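Local coordinates for protein putative peptidase (Bacteroides fragilis, PDB 5DYN) that probably acts as a clostripain-family cysteine protease linked to activation of the Bacteroides fragilis toxin, at residues 172-175 and 176-179. Sequence-based numbering, arbitrary orientation.
Sequences GDYD and SWRE
Tyr174 and Arg178, one helical turn apart, run alongside each other in one direction. CB of Arg178 sits over one face of the Tyr174 ring, off centre, in a CH-pi contact 4.2 Å from the ring centroid. The arginine chain starts with CG anti to the backbone N (chi1 176°) and bends at chi2. This brings NH1 to 2.6 Å from OH of Tyr174. The hydroxyl lies at the guanidinium edge, and the ring and guanidinium planes are 75° apart. That bond is weak, being bent to 127° at the hydrogen. The stronger partners lie outside: Asp161 takes Tyr174 OH, and Asp182 forms a salt bridge with Arg178 NE. Tyr174 and Trp177 are the buried pair: CE1 of Tyr174 meets CE3 of Trp177 at 4.2 Å, the two side chains passing at a slant. Trp177 packs against helices 119-127 and 160-167, and its NE1 bonds to Thr126 OG1.

The stretch is the first turns of helix 172-182 in the clostripain-family (peptidase C11) part of the protein. Regular i to i+4 bonds run through it, such as Trp177 N to Asp173 O at 3.1 Å and Glu179 N to Asp175 O at 3.0 Å.

The solvent side is looser. OG of Ser176 reaches back to Gly172 O at 3.4 Å, a weak bond beside the backbone bond to the same oxygen. CG of Glu179 lies 3.2 Å from Asp175 O, and the glutamate chain runs on extended at this exposed face.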
loop_
_atom_site.group_PDB
_atom_site.type_symbol
_atom_site.label_atom_id
_atom_site.label_comp_id
_atom_site.label_asym_id
_atom_site.label_seq_id
_atom_site.Cartn_x
_atom_site.Cartn_y
_atom_site.Cartn_z
ATOM N N GLY B 172 -0.725 -19.320 -24.800
ATOM C CA GLY B 172 0.638 -18.863 -24.999
ATOM C C GLY B 172 0.811 -17.379 -24.742
ATOM O O GLY B 172 1.899 -16.928 -24.385
ATOM N N ASP B 173 -0.263 -16.615 -24.927
ATOM C CA ASP B 173 -0.229 -15.185 -24.646
ATOM C C ASP B 173 -0.123 -14.933 -23.152
ATOM O O ASP B 173 0.470 -13.945 -22.723
ATOM C CB ASP B 173 -1.468 -14.489 -25.204
ATOM C CG ASP B 173 -1.379 -14.265 -26.694
ATOM O OD1 ASP B 173 -0.251 -14.300 -27.228
ATOM O OD2 ASP B 173 -2.433 -14.052 -27.330
ATOM N N TYR B 174 -0.703 -15.830 -22.360
ATOM C CA TYR B 174 -0.586 -15.726 -20.917
ATOM C C TYR B 174 0.866 -15.899 -20.495
ATOM O O TYR B 174 1.387 -15.102 -19.716
ATOM C CB TYR B 174 -1.465 -16.756 -20.206
ATOM C CG TYR B 174 -1.199 -16.804 -18.718
ATOM C CD1 TYR B 174 -1.619 -15.771 -17.884
ATOM C CD2 TYR B 174 -0.508 -17.864 -18.151
ATOM C CE1 TYR B 174 -1.365 -15.802 -16.527
ATOM C CE2 TYR B 174 -0.252 -17.905 -16.796
ATOM C CZ TYR B 174 -0.682 -16.872 -15.987
ATOM O OH TYR B 174 -0.424 -16.915 -14.633
ATOM N N ASP B 175 1.509 -16.941 -21.019
ATOM C CA ASP B 175 2.898 -17.246 -20.688
ATOM C C ASP B 175 3.818 -16.070 -20.978
ATOM O O ASP B 175 4.712 -15.764 -20.190
ATOM C CB ASP B 175 3.372 -18.478 -21.457
ATOM C CG ASP B 175 2.547 -19.707 -21.146
ATOM O OD1 ASP B 175 1.940 -19.752 -20.055
ATOM O OD2 ASP B 175 2.506 -20.632 -21.985
ATOM N N SER B 176 3.592 -15.416 -22.113
ATOM C CA SER B 176 4.361 -14.237 -22.486
ATOM C C SER B 176 4.139 -13.130 -21.469
ATOM O O SER B 176 5.092 -12.536 -20.966
ATOM C CB SER B 176 3.977 -13.755 -23.885
ATOM O OG SER B 176 4.393 -14.682 -24.871
ATOM N N TRP B 177 2.871 -12.868 -21.167
ATOM C CA TRP B 177 2.509 -11.857 -20.183
ATOM C C TRP B 177 3.040 -12.231 -18.804
ATOM O O TRP B 177 3.538 -11.379 -18.067
ATOM C CB TRP B 177 0.990 -11.675 -20.131
ATOM C CG TRP B 177 0.551 -10.655 -19.130
ATOM C CD1 TRP B 177 0.351 -9.325 -19.351
ATOM C CD2 TRP B 177 0.263 -10.879 -17.743
ATOM N NE1 TRP B 177 -0.045 -8.706 -18.191
ATOM C CE2 TRP B 177 -0.106 -9.638 -17.188
ATOM C CE3 TRP B 177 0.284 -12.009 -16.917
ATOM C CZ2 TRP B 177 -0.454 -9.493 -15.844
ATOM C CZ3 TRP B 177 -0.063 -11.864 -15.584
ATOM C CH2 TRP B 177 -0.427 -10.615 -15.062
ATOM N N ARG B 178 2.930 -13.513 -18.471
ATOM C CA ARG B 178 3.373 -14.031 -17.183
ATOM C C ARG B 178 4.868 -13.802 -16.960
ATOM O O ARG B 178 5.311 -13.594 -15.828
ATOM C CB ARG B 178 3.045 -15.521 -17.081
ATOM C CG ARG B 178 3.552 -16.193 -15.825
ATOM C CD ARG B 178 2.987 -15.543 -14.579
ATOM N NE ARG B 178 3.427 -16.249 -13.380
ATOM C CZ ARG B 178 2.794 -17.295 -12.859
ATOM N NH1 ARG B 178 1.688 -17.755 -13.428
ATOM N NH2 ARG B 178 3.266 -17.878 -11.767
ATOM N N GLU B 179 5.639 -13.833 -18.044
ATOM C CA GLU B 179 7.073 -13.566 -17.975
ATOM C C GLU B 179 7.337 -12.153 -17.470
ATOM O O GLU B 179 8.231 -11.929 -16.654
ATOM C CB GLU B 179 7.732 -13.765 -19.344
ATOM C CG GLU B 179 7.817 -15.217 -19.793
ATOM C CD GLU B 179 8.616 -15.392 -21.072
ATOM O OE1 GLU B 179 8.388 -14.626 -22.033
ATOM O OE2 GLU B 179 9.474 -16.299 -21.114
#